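Local coordinates for protein sulfhydryl oxidase 1 (Homo sapiens, PDB 3LLK) that probably oxidises thiols to disulfides and passes the electrons through its bound FAD to oxygen, as a flavin-dependent sulfhydryl oxidase, at residues A[30-44]-A[154-166]. Residues are numbered along the deposited sequence; the frame is centred on the assembly and turned at random.
Sequences EVGRFPVLEGQRLVA and IRGYVHYFFGCRD. With FAD (flavin-adenine dinucleotide), chain D.
The pseudo-dimer interface of QSOX, between its degenerate and functional Erv-like domains, probably includes this contact, where F161 of 154-166 plugs into 30-44. L37 CD2 meets the ring edge, 3.8 Å from F161 CE2. V31 and F34 pack obliquely on it. R41 CG lies 3.3 Å from F161 CZ. The R41 chain bends at chi3 (-65°), which turns its guanidinium back to the Y160 carbonyl. R41 NE (2.8 Å) and R41 NH2 (3.3 Å) grip Y160 O side-on, nearly in the guanidinium plane. F34 covers one face of this group and Y160 CD1 the other. A methionine in place of R41 would probably leave Y160 O without both donors and take away the flat group between F34 and Y160. R41 CA sits over the Y160 ring face in a CH-pi contact. Helices 39-44 and 154-161 cross at -135°, with A44 CB 3.6 Å from Y160 CD2. E30 holds the turn leading to the C164-C167 disulfide, the CxxC pair beside the flavin in Erv-family enzymes. Y157 OH donates to the anti lone pair of E30 OE1 (2.6 Å). G163 N reaches E30 OE2 (2.7 Å) from above the carboxylate plane. F162 touches FAD, CE2 to C8 3.7 Å.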
loop_
_atom_site.group_PDB
_atom_site.type_symbol
_atom_site.label_atom_id
_atom_site.label_comp_id
_atom_site.label_asym_id
_atom_site.label_seq_id
_atom_site.Cartn_x
_atom_site.Cartn_y
_atom_site.Cartn_z
ATOM N N GLU A 30 11.458 -3.424 6.526
ATOM C CA GLU A 30 11.831 -3.462 5.116
ATOM C C GLU A 30 12.987 -2.541 4.742
ATOM O O GLU A 30 13.957 -2.979 4.105
ATOM C CB GLU A 30 10.621 -3.156 4.237
ATOM C CG GLU A 30 9.458 -4.088 4.486
ATOM C CD GLU A 30 8.903 -4.664 3.206
ATOM O OE1 GLU A 30 8.443 -3.878 2.356
ATOM O OE2 GLU A 30 8.930 -5.906 3.054
ATOM N N VAL A 31 12.894 -1.268 5.108
ATOM C CA VAL A 31 13.980 -0.345 4.782
ATOM C C VAL A 31 15.238 -0.751 5.571
ATOM O O VAL A 31 16.361 -0.507 5.136
ATOM C CB VAL A 31 13.618 1.110 5.141
ATOM C CG1 VAL A 31 14.810 2.022 4.881
ATOM C CG2 VAL A 31 12.405 1.563 4.330
ATOM N N GLY A 32 15.029 -1.378 6.728
ATOM C CA GLY A 32 16.144 -1.809 7.564
ATOM C C GLY A 32 16.910 -3.043 7.099
ATOM O O GLY A 32 17.868 -3.457 7.746
ATOM N N ARG A 33 16.496 -3.639 5.984
ATOM C CA ARG A 33 17.179 -4.823 5.463
ATOM C C ARG A 33 18.478 -4.428 4.761
ATOM O O ARG A 33 19.337 -5.269 4.513
ATOM C CB ARG A 33 16.285 -5.551 4.450
ATOM C CG ARG A 33 14.928 -6.009 4.982
ATOM C CD ARG A 33 15.047 -7.243 5.870
ATOM N NE ARG A 33 13.745 -7.695 6.364
ATOM C CZ ARG A 33 13.564 -8.768 7.133
ATOM N NH1 ARG A 33 14.600 -9.510 7.499
ATOM N NH2 ARG A 33 12.344 -9.102 7.540
ATOM N N PHE A 34 18.610 -3.146 4.439
ATOM C CA PHE A 34 19.777 -2.643 3.727
ATOM C C PHE A 34 20.673 -1.785 4.616
ATOM O O PHE A 34 20.284 -0.691 5.018
ATOM C CB PHE A 34 19.309 -1.829 2.522
ATOM C CG PHE A 34 18.372 -2.579 1.618
ATOM C CD1 PHE A 34 18.860 -3.369 0.581
ATOM C CD2 PHE A 34 16.995 -2.523 1.821
ATOM C CE1 PHE A 34 17.988 -4.095 -0.243
ATOM C CE2 PHE A 34 16.116 -3.244 1.005
ATOM C CZ PHE A 34 16.614 -4.029 -0.027
ATOM N N PRO A 35 21.896 -2.265 4.914
ATOM C CA PRO A 35 22.846 -1.527 5.763
ATOM C C PRO A 35 23.078 -0.124 5.228
ATOM O O PRO A 35 23.331 0.810 5.988
ATOM C CB PRO A 35 24.128 -2.369 5.694
ATOM C CG PRO A 35 23.639 -3.742 5.315
ATOM C CD PRO A 35 22.524 -3.469 4.341
ATOM N N VAL A 36 23.004 0.021 3.912
ATOM C CA VAL A 36 23.213 1.328 3.299
ATOM C C VAL A 36 22.172 1.578 2.220
ATOM O O VAL A 36 21.893 0.707 1.398
ATOM C CB VAL A 36 24.637 1.435 2.677
ATOM C CG1 VAL A 36 24.748 2.692 1.813
ATOM C CG2 VAL A 36 25.687 1.460 3.778
ATOM N N LEU A 37 21.593 2.773 2.249
ATOM C CA LEU A 37 20.583 3.199 1.290
ATOM C C LEU A 37 21.287 4.129 0.296
ATOM O O LEU A 37 21.788 5.194 0.675
ATOM C CB LEU A 37 19.477 3.959 2.023
ATOM C CG LEU A 37 18.830 3.224 3.197
ATOM C CD1 LEU A 37 18.042 4.204 4.063
ATOM C CD2 LEU A 37 17.937 2.120 2.668
ATOM N N GLU A 38 21.321 3.732 -0.971
ATOM C CA GLU A 38 22.006 4.528 -1.983
ATOM C C GLU A 38 21.444 4.291 -3.373
ATOM O O GLU A 38 20.565 3.442 -3.572
ATOM C CB GLU A 38 23.493 4.170 -1.991
ATOM C CG GLU A 38 23.736 2.745 -2.465
ATOM C CD GLU A 38 25.164 2.271 -2.251
ATOM O OE1 GLU A 38 26.103 3.031 -2.569
ATOM O OE2 GLU A 38 25.340 1.127 -1.776
ATOM N N GLY A 39 21.976 5.041 -4.336
ATOM C CA GLY A 39 21.536 4.913 -5.712
ATOM C C GLY A 39 20.036 5.062 -5.883
ATOM O O GLY A 39 19.400 5.885 -5.216
ATOM N N GLN A 40 19.473 4.248 -6.769
ATOM C CA GLN A 40 18.047 4.275 -7.053
ATOM C C GLN A 40 17.179 3.798 -5.896
ATOM O O GLN A 40 16.006 4.157 -5.810
ATOM C CB GLN A 40 17.755 3.450 -8.305
ATOM C CG GLN A 40 18.261 4.116 -9.562
ATOM C CD GLN A 40 17.882 5.587 -9.607
ATOM O OE1 GLN A 40 16.711 5.939 -9.781
ATOM N NE2 GLN A 40 18.876 6.457 -9.429
ATOM N N ARG A 41 17.740 2.974 -5.018
ATOM C CA ARG A 41 16.980 2.511 -3.865
ATOM C C ARG A 41 16.663 3.717 -2.976
ATOM O O ARG A 41 15.538 3.861 -2.484
ATOM C CB ARG A 41 17.772 1.470 -3.066
ATOM C CG ARG A 41 17.197 1.208 -1.686
ATOM C CD ARG A 41 17.684 -0.106 -1.081
ATOM N NE ARG A 41 17.234 -1.266 -1.839
ATOM C CZ ARG A 41 17.986 -1.932 -2.711
ATOM N NH1 ARG A 41 19.238 -1.555 -2.940
ATOM N NH2 ARG A 41 17.492 -2.988 -3.344
ATOM N N LEU A 42 17.659 4.576 -2.771
ATOM C CA LEU A 42 17.468 5.764 -1.953
ATOM C C LEU A 42 16.493 6.706 -2.651
ATOM O O LEU A 42 15.650 7.315 -2.002
ATOM C CB LEU A 42 18.801 6.473 -1.694
ATOM C CG LEU A 42 18.708 7.817 -0.953
ATOM C CD1 LEU A 42 17.965 7.647 0.369
ATOM C CD2 LEU A 42 20.113 8.376 -0.720
ATOM N N VAL A 43 16.605 6.822 -3.971
ATOM C CA VAL A 43 15.693 7.680 -4.723
ATOM C C VAL A 43 14.261 7.144 -4.549
ATOM O O VAL A 43 13.325 7.904 -4.306
ATOM C CB VAL A 43 16.047 7.696 -6.236
ATOM C CG1 VAL A 43 15.031 8.564 -7.011
ATOM C CG2 VAL A 43 17.465 8.239 -6.434
ATOM N N ALA A 44 14.107 5.829 -4.662
ATOM C CA ALA A 44 12.800 5.199 -4.516
ATOM C C ALA A 44 12.227 5.474 -3.123
ATOM O O ALA A 44 11.035 5.755 -2.980
ATOM C CB ALA A 44 12.911 3.685 -4.768
ATOM N N ILE A 154 5.092 3.735 -5.975
ATOM C CA ILE A 154 4.707 2.443 -5.418
ATOM C C ILE A 154 5.503 1.349 -6.116
ATOM O O ILE A 154 5.990 0.414 -5.473
ATOM C CB ILE A 154 3.193 2.161 -5.614
ATOM C CG1 ILE A 154 2.382 2.993 -4.613
ATOM C CG2 ILE A 154 2.901 0.660 -5.432
ATOM C CD1 ILE A 154 0.893 2.925 -4.841
ATOM N N ARG A 155 5.634 1.458 -7.435
ATOM C CA ARG A 155 6.397 0.459 -8.180
ATOM C C ARG A 155 7.831 0.516 -7.668
ATOM O O ARG A 155 8.459 -0.507 -7.422
ATOM C CB ARG A 155 6.362 0.763 -9.684
ATOM C CG ARG A 155 7.052 -0.301 -10.539
ATOM C CD ARG A 155 7.103 0.110 -12.001
ATOM N NE ARG A 155 7.789 -0.874 -12.838
ATOM C CZ ARG A 155 7.969 -0.724 -14.148
ATOM N NH1 ARG A 155 7.517 0.366 -14.764
ATOM N NH2 ARG A 155 8.601 -1.656 -14.843
ATOM N N GLY A 156 8.333 1.731 -7.489
ATOM C CA GLY A 156 9.683 1.901 -6.998
ATOM C C GLY A 156 9.879 1.229 -5.653
ATOM O O GLY A 156 10.905 0.582 -5.425
ATOM N N TYR A 157 8.899 1.371 -4.760
ATOM C CA TYR A 157 9.006 0.771 -3.435
ATOM C C TYR A 157 9.023 -0.748 -3.499
ATOM O O TYR A 157 9.828 -1.400 -2.845
ATOM C CB TYR A 157 7.847 1.193 -2.518
ATOM C CG TYR A 157 7.988 0.583 -1.132
ATOM C CD1 TYR A 157 8.805 1.178 -0.169
ATOM C CD2 TYR A 157 7.408 -0.648 -0.830
ATOM C CE1 TYR A 157 9.050 0.557 1.059
ATOM C CE2 TYR A 157 7.648 -1.275 0.393
ATOM C CZ TYR A 157 8.473 -0.667 1.331
ATOM O OH TYR A 157 8.747 -1.303 2.525
ATOM N N VAL A 158 8.100 -1.310 -4.268
ATOM C CA VAL A 158 8.009 -2.756 -4.414
ATOM C C VAL A 158 9.333 -3.340 -4.921
ATOM O O VAL A 158 9.865 -4.300 -4.358
ATOM C CB VAL A 158 6.865 -3.117 -5.390
ATOM C CG1 VAL A 158 6.906 -4.594 -5.741
ATOM C CG2 VAL A 158 5.512 -2.754 -4.738
ATOM N N HIS A 159 9.863 -2.736 -5.974
ATOM C CA HIS A 159 11.111 -3.197 -6.570
ATOM C C HIS A 159 12.297 -3.164 -5.603
ATOM O O HIS A 159 12.973 -4.174 -5.397
ATOM C CB HIS A 159 11.452 -2.342 -7.795
ATOM C CG HIS A 159 12.658 -2.819 -8.549
ATOM N ND1 HIS A 159 13.368 -2.007 -9.408
ATOM C CD2 HIS A 159 13.270 -4.028 -8.583
ATOM C CE1 HIS A 159 14.366 -2.692 -9.936
ATOM N NE2 HIS A 159 14.330 -3.922 -9.453
ATOM N N TYR A 160 12.534 -2.005 -5.003
ATOM C CA TYR A 160 13.676 -1.833 -4.108
ATOM C C TYR A 160 13.572 -2.204 -2.629
ATOM O O TYR A 160 14.600 -2.327 -1.961
ATOM C CB TYR A 160 14.176 -0.399 -4.225
ATOM C CG TYR A 160 14.821 -0.104 -5.564
ATOM C CD1 TYR A 160 16.022 -0.722 -5.931
ATOM C CD2 TYR A 160 14.215 0.761 -6.478
ATOM C CE1 TYR A 160 16.600 -0.490 -7.174
ATOM C CE2 TYR A 160 14.793 1.002 -7.733
ATOM C CZ TYR A 160 15.983 0.369 -8.070
ATOM O OH TYR A 160 16.540 0.570 -9.314
ATOM N N PHE A 161 12.365 -2.386 -2.101
ATOM C CA PHE A 161 12.250 -2.707 -0.677
ATOM C C PHE A 161 11.343 -3.850 -0.256
ATOM O O PHE A 161 11.526 -4.415 0.820
ATOM C CB PHE A 161 11.802 -1.468 0.110
ATOM C CG PHE A 161 12.824 -0.379 0.181
ATOM C CD1 PHE A 161 12.782 0.689 -0.701
ATOM C CD2 PHE A 161 13.819 -0.405 1.155
ATOM C CE1 PHE A 161 13.718 1.723 -0.609
ATOM C CE2 PHE A 161 14.753 0.616 1.254
ATOM C CZ PHE A 161 14.705 1.685 0.371
ATOM N N PHE A 162 10.359 -4.193 -1.072
ATOM C CA PHE A 162 9.430 -5.233 -0.671
ATOM C C PHE A 162 10.056 -6.597 -0.426
ATOM O O PHE A 162 10.637 -7.202 -1.325
ATOM C CB PHE A 162 8.285 -5.345 -1.681
ATOM C CG PHE A 162 7.147 -6.202 -1.205
ATOM C CD1 PHE A 162 6.830 -6.270 0.151
ATOM C CD2 PHE A 162 6.385 -6.930 -2.105
ATOM C CE1 PHE A 162 5.784 -7.045 0.600
ATOM C CE2 PHE A 162 5.327 -7.713 -1.662
ATOM C CZ PHE A 162 5.027 -7.772 -0.305
ATOM N N GLY A 163 9.911 -7.064 0.814
ATOM C CA GLY A 163 10.456 -8.339 1.242
ATOM C C GLY A 163 10.327 -9.481 0.255
ATOM O O GLY A 163 11.134 -9.597 -0.667
ATOM N N CYS A 164 9.319 -10.327 0.444
ATOM C CA CYS A 164 9.119 -11.470 -0.446
ATOM C C CYS A 164 9.204 -11.114 -1.923
ATOM O O CYS A 164 8.229 -10.672 -2.529
ATOM C CB CYS A 164 7.786 -12.177 -0.144
ATOM S SG CYS A 164 6.301 -11.144 0.112
ATOM N N ARG A 165 10.394 -11.316 -2.488
ATOM C CA ARG A 165 10.661 -11.032 -3.892
ATOM C C ARG A 165 9.708 -11.846 -4.758
ATOM O O ARG A 165 9.490 -11.536 -5.931
ATOM C CB ARG A 165 12.110 -11.389 -4.230
ATOM C CG ARG A 165 13.138 -10.765 -3.299
ATOM C CD ARG A 165 14.533 -11.289 -3.606
ATOM N NE ARG A 165 15.539 -10.796 -2.668
ATOM C CZ ARG A 165 16.831 -11.115 -2.718
ATOM N NH1 ARG A 165 17.280 -11.931 -3.664
ATOM N NH2 ARG A 165 17.676 -10.615 -1.826
ATOM N N ASP A 166 9.151 -12.902 -4.180
ATOM C CA ASP A 166 8.200 -13.727 -4.904
ATOM C C ASP A 166 7.002 -12.815 -5.118
ATOM O O ASP A 166 6.469 -12.691 -6.222
ATOM C CB ASP A 166 7.787 -14.934 -4.065
ATOM C CG ASP A 166 6.768 -15.800 -4.769
ATOM O OD1 ASP A 166 7.120 -16.395 -5.811
ATOM O OD2 ASP A 166 5.617 -15.874 -4.287
HETATM P PA FAD D . -4.629 -9.192 0.284
HETATM O O1A FAD D . -3.381 -8.842 1.017
HETATM O O2A FAD D . -4.636 -9.692 -1.117
HETATM O O5B FAD D . -5.649 -8.001 0.336
HETATM C C5B FAD D . -5.667 -6.959 1.313
HETATM C C4B FAD D . -7.129 -6.602 1.369
HETATM O O4B FAD D . -7.304 -5.577 0.353
HETATM C C3B FAD D . -8.345 -7.552 1.425
HETATM O O3B FAD D . -8.647 -8.111 2.703
HETATM C C2B FAD D . -9.359 -6.700 0.808
HETATM O O2B FAD D . -10.064 -5.876 1.684
HETATM C C1B FAD D . -8.610 -5.802 -0.189
HETATM N N9A FAD D . -8.494 -6.203 -1.555
HETATM C C8A FAD D . -8.490 -7.473 -2.192
HETATM N N7A FAD D . -8.402 -7.468 -3.481
HETATM C C5A FAD D . -8.354 -6.108 -3.760
HETATM C C6A FAD D . -8.300 -5.447 -5.002
HETATM N N6A FAD D . -8.313 -6.087 -6.179
HETATM N N1A FAD D . -8.285 -4.067 -5.048
HETATM C C2A FAD D . -8.391 -3.286 -3.937
HETATM N N3A FAD D . -8.447 -3.936 -2.695
HETATM C C4A FAD D . -8.423 -5.366 -2.670
HETATM N N1 FAD D . 2.050 -13.599 -2.510
HETATM C C2 FAD D . 2.389 -14.807 -3.081
HETATM O O2 FAD D . 2.246 -15.817 -2.374
HETATM N N3 FAD D . 2.814 -14.635 -4.393
HETATM C C4 FAD D . 2.924 -13.431 -5.132
HETATM O O4 FAD D . 3.381 -13.451 -6.323
HETATM C C4X FAD D . 2.563 -12.277 -4.467
HETATM N N5 FAD D . 2.737 -10.997 -5.087
HETATM C C5X FAD D . 2.499 -9.761 -4.429
HETATM C C6 FAD D . 2.820 -8.570 -5.109
HETATM C C7 FAD D . 2.556 -7.335 -4.453
HETATM C C7M FAD D . 2.932 -6.085 -5.250
HETATM C C8 FAD D . 1.982 -7.293 -3.147
HETATM C C8M FAD D . 1.596 -6.095 -2.304
HETATM C C9 FAD D . 1.711 -8.495 -2.492
HETATM C C9A FAD D . 1.982 -9.776 -3.039
HETATM N N10 FAD D . 1.765 -11.164 -2.550
HETATM C C10 FAD D . 2.108 -12.364 -3.114
HETATM C "C1'" FAD D . 0.984 -11.271 -1.357
HETATM C "C2'" FAD D . -0.503 -11.401 -1.482
HETATM O "O2'" FAD D . -0.999 -10.571 -2.562
HETATM C "C3'" FAD D . -1.342 -11.109 -0.276
HETATM O "O3'" FAD D . -1.039 -9.813 0.225
HETATM C "C4'" FAD D . -1.414 -12.111 0.865
HETATM O "O4'" FAD D . -1.494 -13.474 0.352
HETATM C "C5'" FAD D . -2.409 -11.890 1.920
HETATM O "O5'" FAD D . -3.696 -12.032 1.312
HETATM P P FAD D . -5.033 -11.542 1.930
HETATM O O1P FAD D . -5.968 -12.612 1.580
HETATM O O2P FAD D . -4.930 -11.237 3.381
HETATM O O3P FAD D . -5.485 -10.183 1.194
HETATM O O HOH W 1 13.378 -5.200 2.388
HETATM O O HOH W 2 15.087 -5.332 -4.025
#